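Microcin B17-processing protein McbD (Escherichia coli str. K-12 substr. MG1655, PDB 6GRH) is needed to process the inactive microcin B17 precursor McbA into the active peptide antibiotic, and belongs to the YcaO family of ATP-dependent cyclodehydratases. Local coordinates at residues Gly72-Glu78 / Ile104-Thr110; Phe88-Phe92 / Ile124-Ile128; Ser335-Tyr341 / Thr355-Asp361; Gln172-Tyr177 / Phe214-Pro219. The protein carries 1 engineered substitution. One frame throughout, in Å; residues are numbered along the deposited sequence. Where two conformers were deposited one is given.

Contact 1. Residues Gly72-Glu78 / Ile104-Thr110; sequences GQKTLYE and ITHKFKT
Leu76 lays its CD2 methyl 4.0 Å from CD1 of Phe108, and this is the dense side of the contact: the imidazole of His106 puts its CD2 over the centre of one face of the Phe108 ring, while Phe92 meets that ring with its plane turned by only about 10°. Between the backbones runs a short antiparallel pairing, 73-74 against the start of strand 108-115. In it Lys74 N gives a nearly straight bond (164°) to Phe108 O at 3.0 Å, and Thr110 N reaches Gly72 O at 3.1 Å from above the carbonyl plane. The chain then turns into helix 76-79 through a capping box, Glu78 N to Thr75 OG1 and Thr75 N to Glu78 OE1, both 3.1 Å. Toward solvent the fit loosens. Lys107, bent at its last torsion (chi4 -62°), brings NZ to Glu78 OE1 in a salt bridge of 3.3 Å, and the exposed Gln73 crosses Lys107 at about a right angle, with Gln73 NE2 3.5 Å from Lys107 CB.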
loop_
_atom_site.group_PDB
_atom_site.type_symbol
_atom_site.label_atom_id
_atom_site.label_comp_id
_atom_site.label_asym_id
_atom_site.label_seq_id
_atom_site.Cartn_x
_atom_site.Cartn_y
_atom_site.Cartn_z
ATOM N N GLY E 72 39.411 -37.215 15.203
ATOM C CA GLY E 72 40.389 -38.282 15.367
ATOM C C GLY E 72 40.042 -39.202 16.522
ATOM O O GLY E 72 38.927 -39.159 17.072
ATOM N N GLN E 73 41.014 -40.022 16.890
ATOM C CA GLN E 73 40.818 -41.070 17.869
ATOM C C GLN E 73 42.129 -41.238 18.641
ATOM O O GLN E 73 43.161 -41.480 18.035
ATOM C CB GLN E 73 40.421 -42.363 17.155
ATOM C CG GLN E 73 39.451 -43.212 17.939
ATOM C CD GLN E 73 38.975 -44.414 17.164
ATOM O OE1 GLN E 73 38.134 -44.294 16.284
ATOM N NE2 GLN E 73 39.488 -45.575 17.501
ATOM N N LYS E 74 42.072 -41.080 19.963
ATOM C CA LYS E 74 43.248 -41.118 20.827
ATOM C C LYS E 74 42.843 -41.631 22.198
ATOM O O LYS E 74 41.671 -41.556 22.574
ATOM C CB LYS E 74 43.848 -39.719 21.003
ATOM C CG LYS E 74 44.250 -39.000 19.722
ATOM C CD LYS E 74 45.108 -37.786 20.049
ATOM C CE LYS E 74 45.383 -36.948 18.815
ATOM N NZ LYS E 74 45.840 -35.577 19.182
ATOM N N THR E 75 43.825 -42.132 22.950
ATOM C CA THR E 75 43.627 -42.482 24.358
ATOM C C THR E 75 43.612 -41.187 25.161
ATOM O O THR E 75 44.054 -40.133 24.678
ATOM C CB THR E 75 44.769 -43.357 24.935
ATOM O OG1 THR E 75 45.960 -42.563 25.067
ATOM C CG2 THR E 75 45.043 -44.575 24.068
ATOM N N LEU E 76 43.139 -41.274 26.397
ATOM C CA LEU E 76 43.085 -40.111 27.262
ATOM C C LEU E 76 44.477 -39.476 27.431
ATOM O O LEU E 76 44.615 -38.258 27.288
ATOM C CB LEU E 76 42.455 -40.462 28.613
ATOM C CG LEU E 76 40.975 -40.854 28.627
ATOM C CD1 LEU E 76 40.523 -41.203 30.039
ATOM C CD2 LEU E 76 40.068 -39.760 28.057
ATOM N N TYR E 77 45.505 -40.296 27.668
ATOM C CA TYR E 77 46.873 -39.786 27.897
ATOM C C TYR E 77 47.613 -39.321 26.642
ATOM O O TYR E 77 48.628 -38.645 26.759
ATOM C CB TYR E 77 47.730 -40.813 28.667
ATOM C CG TYR E 77 47.415 -40.889 30.146
ATOM C CD1 TYR E 77 46.323 -41.625 30.604
ATOM C CD2 TYR E 77 48.219 -40.232 31.091
ATOM C CE1 TYR E 77 46.021 -41.696 31.950
ATOM C CE2 TYR E 77 47.925 -40.297 32.446
ATOM C CZ TYR E 77 46.826 -41.038 32.869
ATOM O OH TYR E 77 46.518 -41.125 34.208
ATOM N N GLU E 78 47.140 -39.693 25.457
ATOM C CA GLU E 78 47.630 -39.097 24.190
ATOM C C GLU E 78 46.991 -37.725 23.922
ATOM O O GLU E 78 47.589 -36.848 23.288
ATOM C CB GLU E 78 47.342 -40.029 23.010
ATOM C CG GLU E 78 48.259 -41.251 22.977
ATOM C CD GLU E 78 47.619 -42.475 22.358
ATOM O OE1 GLU E 78 46.600 -42.358 21.629
ATOM O OE2 GLU E 78 48.142 -43.581 22.622
ATOM N N ILE E 104 41.931 -46.548 30.220
ATOM C CA ILE E 104 43.137 -45.866 29.736
ATOM C C ILE E 104 43.664 -46.376 28.396
ATOM O O ILE E 104 44.436 -45.663 27.755
ATOM C CB ILE E 104 44.271 -45.721 30.787
ATOM C CG1 ILE E 104 44.952 -47.052 31.126
ATOM C CG2 ILE E 104 43.746 -44.998 32.032
ATOM C CD1 ILE E 104 46.152 -46.886 32.040
ATOM N N THR E 105 43.240 -47.563 27.948
ATOM C CA THR E 105 43.690 -48.083 26.648
ATOM C C THR E 105 42.690 -47.843 25.520
ATOM O O THR E 105 43.036 -48.019 24.355
ATOM C CB THR E 105 44.051 -49.584 26.689
ATOM O OG1 THR E 105 42.890 -50.359 26.997
ATOM C CG2 THR E 105 45.140 -49.862 27.729
ATOM N N HIS E 106 41.462 -47.449 25.846
ATOM C CA HIS E 106 40.459 -47.219 24.816
ATOM C C HIS E 106 40.794 -45.944 24.011
ATOM O O HIS E 106 41.189 -44.918 24.579
ATOM C CB HIS E 106 39.060 -47.110 25.431
ATOM C CG HIS E 106 37.970 -46.977 24.414
ATOM N ND1 HIS E 106 37.589 -48.022 23.597
ATOM C CD2 HIS E 106 37.199 -45.921 24.062
ATOM C CE1 HIS E 106 36.620 -47.615 22.795
ATOM N NE2 HIS E 106 36.363 -46.345 23.058
ATOM N N LYS E 107 40.637 -46.037 22.694
ATOM C CA LYS E 107 40.841 -44.913 21.798
ATOM C C LYS E 107 39.517 -44.150 21.639
ATOM O O LYS E 107 38.644 -44.572 20.883
ATOM C CB LYS E 107 41.380 -45.388 20.442
ATOM C CG LYS E 107 42.792 -45.952 20.494
ATOM C CD LYS E 107 43.432 -46.072 19.108
ATOM C CE LYS E 107 44.961 -46.143 19.170
ATOM N NZ LYS E 107 45.589 -44.917 19.768
ATOM N N PHE E 108 39.377 -43.044 22.375
ATOM C CA PHE E 108 38.180 -42.186 22.303
ATOM C C PHE E 108 38.191 -41.264 21.091
ATOM O O PHE E 108 39.224 -40.713 20.712
ATOM C CB PHE E 108 38.064 -41.303 23.546
ATOM C CG PHE E 108 37.704 -42.048 24.786
ATOM C CD1 PHE E 108 38.689 -42.567 25.617
ATOM C CD2 PHE E 108 36.372 -42.244 25.120
ATOM C CE1 PHE E 108 38.350 -43.249 26.770
ATOM C CE2 PHE E 108 36.025 -42.936 26.273
ATOM C CZ PHE E 108 37.016 -43.441 27.100
ATOM N N LYS E 109 37.016 -41.066 20.508
ATOM C CA LYS E 109 36.838 -40.013 19.515
ATOM C C LYS E 109 37.115 -38.677 20.234
ATOM O O LYS E 109 36.782 -38.523 21.403
ATOM C CB LYS E 109 35.434 -40.046 18.934
ATOM C CG LYS E 109 35.044 -41.335 18.203
ATOM C CD LYS E 109 35.851 -41.515 16.931
ATOM C CE LYS E 109 35.357 -42.683 16.096
ATOM N NZ LYS E 109 34.204 -42.310 15.229
ATOM N N THR E 110 37.782 -37.762 19.549
ATOM C CA THR E 110 38.253 -36.513 20.128
ATOM C C THR E 110 37.533 -35.288 19.566
ATOM O O THR E 110 37.042 -35.285 18.436
ATOM C CB THR E 110 39.745 -36.318 19.830
ATOM O OG1 THR E 110 39.958 -36.414 18.418
ATOM C CG2 THR E 110 40.584 -37.359 20.535
HETATM O O HOH W 1 42.113 -43.751 26.930
#

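Contact 2. Residues Phe88-Phe92 / Ile124-Ile128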
loop_
_atom_site.group_PDB
_atom_site.type_symbol
_atom_site.label_atom_id
_atom_site.label_comp_id
_atom_site.label_asym_id
_atom_site.label_seq_id
_atom_site.Cartn_x
_atom_site.Cartn_y
_atom_site.Cartn_z
ATOM N N PHE E 88 39.742 -37.540 34.178
ATOM C CA PHE E 88 38.755 -38.168 33.289
ATOM C C PHE E 88 38.618 -39.649 33.600
ATOM O O PHE E 88 37.490 -40.146 33.721
ATOM C CB PHE E 88 39.069 -37.947 31.800
ATOM C CG PHE E 88 38.566 -36.629 31.266
ATOM C CD1 PHE E 88 37.220 -36.468 30.938
ATOM C CD2 PHE E 88 39.425 -35.551 31.100
ATOM C CE1 PHE E 88 36.733 -35.246 30.455
ATOM C CE2 PHE E 88 38.948 -34.326 30.607
ATOM C CZ PHE E 88 37.604 -34.181 30.282
ATOM N N THR E 89 39.757 -40.334 33.753
ATOM C CA THR E 89 39.772 -41.762 34.099
ATOM C C THR E 89 38.962 -42.034 35.360
ATOM O O THR E 89 38.188 -42.969 35.394
ATOM C CB THR E 89 41.203 -42.290 34.319
ATOM O OG1 THR E 89 42.008 -41.983 33.172
ATOM C CG2 THR E 89 41.197 -43.794 34.548
ATOM N N GLU E 90 39.146 -41.202 36.387
ATOM C CA GLU E 90 38.403 -41.348 37.643
ATOM C C GLU E 90 36.912 -41.017 37.478
ATOM O O GLU E 90 36.077 -41.630 38.145
ATOM C CB GLU E 90 39.051 -40.521 38.771
ATOM C CG GLU E 90 40.452 -41.015 39.193
ATOM C CD GLU E 90 40.539 -42.521 39.400
ATOM O OE1 GLU E 90 39.951 -43.025 40.376
ATOM O OE2 GLU E 90 41.191 -43.230 38.592
ATOM N N ALA E 91 36.574 -40.086 36.581
ATOM C CA ALA E 91 35.171 -39.850 36.225
ATOM C C ALA E 91 34.573 -41.065 35.511
ATOM O O ALA E 91 33.556 -41.595 35.947
ATOM C CB ALA E 91 35.015 -38.595 35.366
ATOM N N PHE E 92 35.222 -41.506 34.437
ATOM C CA PHE E 92 34.737 -42.653 33.650
ATOM C C PHE E 92 34.671 -43.950 34.466
ATOM O O PHE E 92 33.739 -44.736 34.300
ATOM C CB PHE E 92 35.607 -42.904 32.406
ATOM C CG PHE E 92 35.429 -41.902 31.292
ATOM C CD1 PHE E 92 34.172 -41.520 30.851
ATOM C CD2 PHE E 92 36.542 -41.373 30.645
ATOM C CE1 PHE E 92 34.028 -40.599 29.814
ATOM C CE2 PHE E 92 36.406 -40.464 29.609
ATOM C CZ PHE E 92 35.145 -40.079 29.191
ATOM N N ILE E 124 39.409 -33.399 24.237
ATOM C CA ILE E 124 38.631 -34.102 25.230
ATOM C C ILE E 124 37.760 -35.128 24.504
ATOM O O ILE E 124 37.636 -35.064 23.266
ATOM C CB ILE E 124 37.809 -33.138 26.105
ATOM C CG1 ILE E 124 36.829 -32.311 25.270
ATOM C CG2 ILE E 124 38.749 -32.223 26.897
ATOM C CD1 ILE E 124 35.942 -31.424 26.121
ATOM N N PRO E 125 37.191 -36.100 25.251
ATOM C CA PRO E 125 36.365 -37.105 24.589
ATOM C C PRO E 125 35.110 -36.534 23.979
ATOM O O PRO E 125 34.354 -35.833 24.652
ATOM C CB PRO E 125 36.015 -38.076 25.716
ATOM C CG PRO E 125 37.175 -37.977 26.629
ATOM C CD PRO E 125 37.494 -36.509 26.641
ATOM N N ALA E 126 34.905 -36.860 22.707
ATOM C CA ALA E 126 33.741 -36.420 21.960
ATOM C C ALA E 126 32.432 -36.957 22.540
ATOM O O ALA E 126 31.385 -36.277 22.444
ATOM C CB ALA E 126 33.872 -36.840 20.503
ATOM N N VAL E 127 32.487 -38.145 23.154
ATOM C CA VAL E 127 31.295 -38.776 23.727
ATOM C C VAL E 127 30.581 -37.904 24.789
ATOM O O VAL E 127 29.371 -38.023 24.998
ATOM C CB VAL E 127 31.635 -40.158 24.301
ATOM C CG1 VAL E 127 32.424 -40.042 25.610
ATOM C CG2 VAL E 127 30.376 -41.006 24.468
ATOM N N ILE E 128 31.337 -37.038 25.454
ATOM C CA ILE E 128 30.764 -36.120 26.437
ATOM C C ILE E 128 29.962 -34.964 25.785
ATOM O O ILE E 128 29.011 -34.463 26.377
ATOM C CB ILE E 128 31.865 -35.574 27.380
ATOM C CG1 ILE E 128 32.552 -36.755 28.078
ATOM C CG2 ILE E 128 31.278 -34.631 28.430
ATOM C CD1 ILE E 128 33.846 -36.396 28.760
#
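Helix 82-95 packs here against the end of strand 121-125 and the turn of helical backbone angles that follows it, a helix-on-sheet contact made entirely by buried apolar side chains. Two phenylalanines one helical turn apart, Phe88 and Phe92, deliver the helix side; the bond from Phe92 N to Phe88 O confirms that spacing. In both, CG lies beside the backbone N and opposite the carbonyl carbon (chi1 -84° and -73°), which sends the two rings across to the strand. Ile128 meets both rings through a single atom. Its CD1 comes 3.5 Å from Phe88 CE1, at the edge of that ring, and 3.9 Å from Phe92 CZ. Pro125 is likewise shared, but by different corners of its ring: CD sits over one face of Phe88, displaced toward the rim and 4.1 Å from CE1, whereas its CG lies in the plane of Phe92 at the edge, 3.9 Å from CZ. Ile124 adds its CG2 methyl, 4.1 Å from Phe88 CZ. The two phenylalanines therefore present different surfaces to the same proline. Around this cluster, Leu76 of helix 76-79 touches both Phe88 and Pro125, Ile103 of helix 100-105 packs on Phe92, and strand 108-115 runs beside Ile124, whose side chain rests on Val111 and Ala113.

Contact 3. Residues Ser335-Tyr341 / Thr355-Asp361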
loop_
_atom_site.group_PDB
_atom_site.type_symbol
_atom_site.label_atom_id
_atom_site.label_comp_id
_atom_site.label_asym_id
_atom_site.label_seq_id
_atom_site.Cartn_x
_atom_site.Cartn_y
_atom_site.Cartn_z
ATOM N N SER E 335 39.533 -26.867 41.097
ATOM C CA SER E 335 40.181 -27.764 40.125
ATOM C C SER E 335 40.768 -27.029 38.931
ATOM O O SER E 335 40.096 -26.187 38.352
ATOM C CB SER E 335 39.164 -28.777 39.585
ATOM O OG SER E 335 39.741 -29.591 38.566
ATOM N N ASP E 336 41.983 -27.414 38.525
ATOM C CA ASP E 336 42.604 -26.917 37.288
ATOM C C ASP E 336 42.016 -27.568 36.025
ATOM O O ASP E 336 42.279 -27.095 34.926
ATOM C CB ASP E 336 44.129 -27.150 37.297
ATOM C CG ASP E 336 44.847 -26.399 38.431
ATOM O OD1 ASP E 336 44.292 -25.400 38.923
ATOM O OD2 ASP E 336 45.965 -26.804 38.851
ATOM N N ASN E 337 41.241 -28.649 36.194
ATOM C CA ASN E 337 40.741 -29.474 35.098
ATOM C C ASN E 337 39.354 -29.030 34.630
ATOM O O ASN E 337 38.363 -29.748 34.799
ATOM C CB ASN E 337 40.704 -30.948 35.523
ATOM C CG ASN E 337 42.078 -31.505 35.787
ATOM O OD1 ASN E 337 43.004 -31.262 35.015
ATOM N ND2 ASN E 337 42.227 -32.251 36.888
ATOM N N ILE E 338 39.304 -27.830 34.058
ATOM C CA ILE E 338 38.091 -27.288 33.461
ATOM C C ILE E 338 38.475 -26.876 32.045
ATOM O O ILE E 338 39.453 -26.138 31.843
ATOM C CB ILE E 338 37.514 -26.086 34.233
ATOM C CG1 ILE E 338 37.334 -26.428 35.709
ATOM C CG2 ILE E 338 36.171 -25.667 33.638
ATOM C CD1 ILE E 338 36.700 -25.324 36.542
ATOM N N PHE E 339 37.689 -27.347 31.084
ATOM C CA PHE E 339 38.020 -27.260 29.674
ATOM C C PHE E 339 36.890 -26.603 28.916
ATOM O O PHE E 339 35.727 -26.687 29.314
ATOM C CB PHE E 339 38.298 -28.671 29.116
ATOM C CG PHE E 339 39.315 -29.400 29.909
ATOM C CD1 PHE E 339 40.650 -29.055 29.801
ATOM C CD2 PHE E 339 38.928 -30.335 30.865
ATOM C CE1 PHE E 339 41.599 -29.663 30.601
ATOM C CE2 PHE E 339 39.866 -30.963 31.644
ATOM C CZ PHE E 339 41.210 -30.630 31.515
ATOM N N VAL E 340 37.254 -25.948 27.825
ATOM C CA VAL E 340 36.308 -25.320 26.954
ATOM C C VAL E 340 36.376 -26.037 25.613
ATOM O O VAL E 340 37.353 -25.882 24.877
ATOM C CB VAL E 340 36.653 -23.837 26.753
ATOM C CG1 VAL E 340 35.603 -23.171 25.897
ATOM C CG2 VAL E 340 36.812 -23.118 28.095
ATOM N N TYR E 341 35.333 -26.809 25.295
ATOM C CA TYR E 341 35.116 -27.241 23.930
ATOM C C TYR E 341 34.685 -26.036 23.146
ATOM O O TYR E 341 33.883 -25.215 23.638
ATOM C CB TYR E 341 34.015 -28.296 23.826
ATOM C CG TYR E 341 33.468 -28.428 22.435
ATOM C CD1 TYR E 341 34.152 -29.141 21.470
ATOM C CD2 TYR E 341 32.269 -27.830 22.086
ATOM C CE1 TYR E 341 33.653 -29.280 20.189
ATOM C CE2 TYR E 341 31.761 -27.918 20.791
ATOM C CZ TYR E 341 32.447 -28.650 19.843
ATOM O OH TYR E 341 31.941 -28.741 18.563
ATOM N N THR E 355 30.277 -23.296 22.359
ATOM C CA THR E 355 31.187 -23.683 23.431
ATOM C C THR E 355 30.480 -24.604 24.405
ATOM O O THR E 355 29.264 -24.510 24.579
ATOM C CB THR E 355 31.703 -22.475 24.247
ATOM O OG1 THR E 355 30.598 -21.650 24.608
ATOM C CG2 THR E 355 32.713 -21.663 23.461
ATOM N N LYS E 356 31.263 -25.453 25.073
ATOM C CA LYS E 356 30.785 -26.204 26.236
ATOM C C LYS E 356 31.905 -26.287 27.260
ATOM O O LYS E 356 33.034 -26.684 26.937
ATOM C CB LYS E 356 30.317 -27.611 25.858
ATOM C CG LYS E 356 29.694 -28.429 27.010
ATOM C CD LYS E 356 29.481 -29.862 26.560
ATOM C CE LYS E 356 28.975 -30.826 27.633
ATOM N NZ LYS E 356 27.529 -30.626 27.903
ATOM N N ILE E 357 31.583 -25.874 28.479
ATOM C CA ILE E 357 32.489 -25.984 29.587
ATOM C C ILE E 357 32.235 -27.305 30.283
ATOM O O ILE E 357 31.101 -27.584 30.680
ATOM C CB ILE E 357 32.399 -24.768 30.533
ATOM C CG1 ILE E 357 32.956 -23.561 29.779
ATOM C CG2 ILE E 357 33.201 -25.044 31.801
ATOM C CD1 ILE E 357 33.032 -22.277 30.538
ATOM N N VAL E 358 33.316 -28.076 30.418
ATOM C CA VAL E 358 33.333 -29.450 30.897
ATOM C C VAL E 358 34.424 -29.608 31.949
ATOM O O VAL E 358 35.556 -29.181 31.724
ATOM C CB VAL E 358 33.711 -30.447 29.770
ATOM C CG1 VAL E 358 33.784 -31.876 30.296
ATOM C CG2 VAL E 358 32.719 -30.368 28.628
ATOM N N SER E 359 34.088 -30.251 33.065
ATOM C CA SER E 359 35.078 -30.669 34.048
ATOM C C SER E 359 34.765 -32.044 34.660
ATOM O O SER E 359 33.698 -32.227 35.247
ATOM C CB SER E 359 35.210 -29.645 35.161
ATOM O OG SER E 359 36.211 -30.065 36.090
ATOM N N PRO E 360 35.713 -33.004 34.560
ATOM C CA PRO E 360 35.536 -34.287 35.290
ATOM C C PRO E 360 35.680 -34.186 36.809
ATOM O O PRO E 360 35.434 -35.175 37.494
ATOM C CB PRO E 360 36.637 -35.176 34.704
ATOM C CG PRO E 360 37.721 -34.203 34.342
ATOM C CD PRO E 360 37.005 -32.964 33.847
ATOM N N ASP E 361 36.101 -33.025 37.325
ATOM C CA ASP E 361 36.100 -32.751 38.764
ATOM C C ASP E 361 34.802 -32.150 39.320
ATOM O O ASP E 361 34.676 -31.938 40.536
ATOM C CB ASP E 361 37.295 -31.859 39.103
ATOM C CG ASP E 361 38.612 -32.622 39.042
ATOM O OD1 ASP E 361 38.622 -33.829 39.379
ATOM O OD2 ASP E 361 39.639 -32.020 38.650
#
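Ile338 and Ile357 meet methyl to methyl, CG2 to CG2 at 3.5 Å; in each residue CG2 stands opposite the backbone N, beside the carbonyl carbon. Nearby, Val340 and Thr355 lie side by side and point the same way, with Val340 CG1 4.1 Å from Thr355 CG2. Phe339 takes Pro360 at its ring edge, CE2 to CD at 4.1 Å. Phe339, Val340, Thr355 and Ile357 lie in the antiparallel hairpin of strands 339-347 and 350-358, with Ile338 and Pro360 just beyond its paired ends; the axes of 339-341 and 355-358 run at 153°. Phe339 with Val358 and Tyr341 with Lys356 are its hydrogen-bonded pairs, each closed by two backbone bonds, and Val340 with Ile357 is the non-hydrogen-bonded pair between them. Ile357 also packs on helix 157-180, and Tyr341 OH is bonded to His63. Past the paired strands the polar edge begins. Ser359 OG donates to Asn337 O at 2.5 Å and accepts from Asp361 N, an ST turn; Ser335 OG accepts from Asn337 N in a second one. Asp361 OD2 accepts from Asn337 ND2 at 3.1 Å, the amide approaching on the syn side, 22° out of the carboxylate plane. Ser335 OG lies 2.4 Å from Asp361 OD2, so short that the distance itself is doubtful.

Contact 4. Residues Gln172-Tyr177 / Phe214-Pro219; sequences QSLLLY and FDITLP
Ile216 is the main bump of this contact, fitting against the helix between Leu174 and Tyr177. Its CG2 methyl lies over one face of the Tyr177 ring, offset toward the rim, in a CH-pi contact 3.9 Å from the ring centroid and 25° off the normal. The other branch carries CD1 to the helix backbone, 3.6 Å from Leu174 CA; chi1 of 60° puts CG1 between the backbone N and the carbonyl carbon, which turns CD1 to the helix and leaves CG2 for the Tyr177 ring. Tyr177 extends past Ile216 and crosses Phe214 at about a right angle, Tyr177 OH 3.9 Å from Phe214 CD2; that hydroxyl is hydrogen-bonded to Thr306. The small Ser173 leaves room for the loop backbone to come close, Ser173 CA being 5.0 Å from Leu218 CA. Ser173 OG accepts from Leu218 N at 3.0 Å and is also bonded to Met169 O, while water 2 donates to both Ser173 O and Ile216 O. Farther along, the end of the Leu218 side chain comes to the helix, its CD2 4.0 Å from Leu176 CD2, and Leu176 CD2 also reaches Pro219 CD, 3.9 Å away. The arrangement is that of an alpha/beta layer: helix 157-180 lies against the end of strand 210-215 in a mixed sheet, and the loop leaving that strand follows the helix surface.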
loop_
_atom_site.group_PDB
_atom_site.type_symbol
_atom_site.label_atom_id
_atom_site.label_comp_id
_atom_site.label_asym_id
_atom_site.label_seq_id
_atom_site.Cartn_x
_atom_site.Cartn_y
_atom_site.Cartn_z
ATOM N N GLN E 172 25.749 -26.869 38.253
ATOM C CA GLN E 172 26.534 -27.378 39.385
ATOM C C GLN E 172 25.898 -26.927 40.692
ATOM O O GLN E 172 25.754 -27.745 41.621
ATOM C CB GLN E 172 28.006 -26.972 39.320
ATOM C CG GLN E 172 28.749 -27.447 38.075
ATOM C CD GLN E 172 28.792 -28.945 37.922
ATOM O OE1 GLN E 172 28.941 -29.692 38.915
ATOM N NE2 GLN E 172 28.699 -29.404 36.675
ATOM N N SER E 173 25.470 -25.662 40.750
ATOM C CA SER E 173 24.735 -25.142 41.918
ATOM C C SER E 173 23.444 -25.904 42.178
ATOM O O SER E 173 23.121 -26.210 43.314
ATOM C CB SER E 173 24.419 -23.645 41.790
ATOM O OG SER E 173 25.622 -22.877 41.762
ATOM N N LEU E 174 22.720 -26.223 41.126
ATOM C CA LEU E 174 21.442 -26.912 41.253
ATOM C C LEU E 174 21.607 -28.346 41.763
ATOM O O LEU E 174 20.807 -28.796 42.584
ATOM C CB LEU E 174 20.733 -26.937 39.903
ATOM C CG LEU E 174 19.425 -27.732 39.811
ATOM C CD1 LEU E 174 18.322 -27.138 40.684
ATOM C CD2 LEU E 174 18.981 -27.839 38.368
ATOM N N LEU E 175 22.601 -29.060 41.234
ATOM C CA LEU E 175 22.888 -30.427 41.678
ATOM C C LEU E 175 23.315 -30.501 43.134
ATOM O O LEU E 175 22.862 -31.384 43.855
ATOM C CB LEU E 175 23.945 -31.092 40.803
ATOM C CG LEU E 175 23.457 -31.450 39.403
ATOM C CD1 LEU E 175 24.627 -31.602 38.435
ATOM C CD2 LEU E 175 22.605 -32.706 39.423
ATOM N N LEU E 176 24.171 -29.584 43.575
ATOM C CA LEU E 176 24.557 -29.543 44.987
ATOM C C LEU E 176 23.347 -29.254 45.890
ATOM O O LEU E 176 23.163 -29.917 46.916
ATOM C CB LEU E 176 25.669 -28.530 45.244
ATOM C CG LEU E 176 26.299 -28.755 46.621
ATOM C CD1 LEU E 176 27.049 -30.080 46.646
ATOM C CD2 LEU E 176 27.220 -27.613 47.018
ATOM N N TYR E 177 22.520 -28.291 45.484
ATOM C CA TYR E 177 21.257 -27.985 46.188
ATOM C C TYR E 177 20.313 -29.188 46.221
ATOM O O TYR E 177 19.771 -29.534 47.280
ATOM C CB TYR E 177 20.536 -26.820 45.525
ATOM C CG TYR E 177 19.119 -26.614 46.012
ATOM C CD1 TYR E 177 18.869 -26.123 47.283
ATOM C CD2 TYR E 177 18.043 -26.906 45.208
ATOM C CE1 TYR E 177 17.575 -25.925 47.741
ATOM C CE2 TYR E 177 16.746 -26.719 45.649
ATOM C CZ TYR E 177 16.515 -26.223 46.909
ATOM O OH TYR E 177 15.232 -26.033 47.335
ATOM N N PHE E 214 15.147 -18.900 46.192
ATOM C CA PHE E 214 16.333 -19.224 46.928
ATOM C C PHE E 214 17.597 -18.853 46.138
ATOM O O PHE E 214 17.672 -19.089 44.939
ATOM C CB PHE E 214 16.347 -20.728 47.224
ATOM C CG PHE E 214 15.212 -21.201 48.094
ATOM C CD1 PHE E 214 14.956 -20.604 49.321
ATOM C CD2 PHE E 214 14.421 -22.279 47.706
ATOM C CE1 PHE E 214 13.922 -21.057 50.139
ATOM C CE2 PHE E 214 13.392 -22.739 48.525
ATOM C CZ PHE E 214 13.145 -22.126 49.738
ATOM N N ASP E 215 18.580 -18.271 46.823
ATOM C CA ASP E 215 19.941 -18.179 46.309
ATOM C C ASP E 215 20.634 -19.516 46.618
ATOM O O ASP E 215 20.912 -19.804 47.788
ATOM C CB ASP E 215 20.678 -17.004 46.971
ATOM C CG ASP E 215 22.073 -16.767 46.391
ATOM O OD1 ASP E 215 22.876 -17.722 46.298
ATOM O OD2 ASP E 215 22.385 -15.612 46.043
ATOM N N ILE E 216 20.902 -20.321 45.578
ATOM C CA ILE E 216 21.558 -21.624 45.727
ATOM C C ILE E 216 22.999 -21.637 45.199
ATOM O O ILE E 216 23.559 -22.705 45.013
ATOM C CB ILE E 216 20.756 -22.765 45.049
ATOM C CG1 ILE E 216 20.583 -22.509 43.543
ATOM C CG2 ILE E 216 19.402 -22.942 45.720
ATOM C CD1 ILE E 216 20.353 -23.775 42.744
ATOM N N THR E 217 23.610 -20.466 44.990
ATOM C CA THR E 217 24.966 -20.367 44.459
ATOM C C THR E 217 25.932 -21.328 45.162
ATOM O O THR E 217 25.892 -21.410 46.375
ATOM C CB THR E 217 25.494 -18.953 44.699
ATOM O OG1 THR E 217 24.480 -18.017 44.330
ATOM C CG2 THR E 217 26.782 -18.702 43.911
ATOM N N LEU E 218 26.804 -22.015 44.418
ATOM C CA LEU E 218 27.851 -22.846 45.027
ATOM C C LEU E 218 28.503 -22.050 46.158
ATOM O O LEU E 218 28.820 -20.879 45.949
ATOM C CB LEU E 218 28.949 -23.202 44.031
ATOM C CG LEU E 218 28.684 -24.313 43.021
ATOM C CD1 LEU E 218 29.945 -24.547 42.219
ATOM C CD2 LEU E 218 28.248 -25.584 43.708
ATOM N N PRO E 219 28.648 -22.656 47.350
ATOM C CA PRO E 219 29.235 -21.947 48.505
ATOM C C PRO E 219 30.593 -21.306 48.218
ATOM O O PRO E 219 31.471 -21.931 47.618
ATOM C CB PRO E 219 29.356 -23.046 49.552
ATOM C CG PRO E 219 28.140 -23.866 49.271
ATOM C CD PRO E 219 28.020 -23.918 47.776
HETATM O O HOH W 2 24.471 -25.136 45.541
#

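How the contacts relate
Contacts 1, 2 and 3 gather around one antiparallel sheet, in which strand 108-115 pairs with 73-74, 121-125 and 339-347. Contact 2 lies between the others, its centre 10 Å from that of contact 1 and 11 Å from that of contact 3. It joins contact 1 through Leu76 CD2 and Pro125 CG, 3.7 Å apart, and a probable hydrogen bond from Ala126 N to Lys109 O. Toward contact 3, Phe88 CE2 packs 3.6 Å from Phe339 CE2, and Ala91 meets Pro360. Contacts 1 and 3 do not touch. Contact 4 belongs to a separate mixed sheet, its centre about 18 Å from that of contact 3, yet helix 157-180 serves both, packing on Ile357 as well as Ile216.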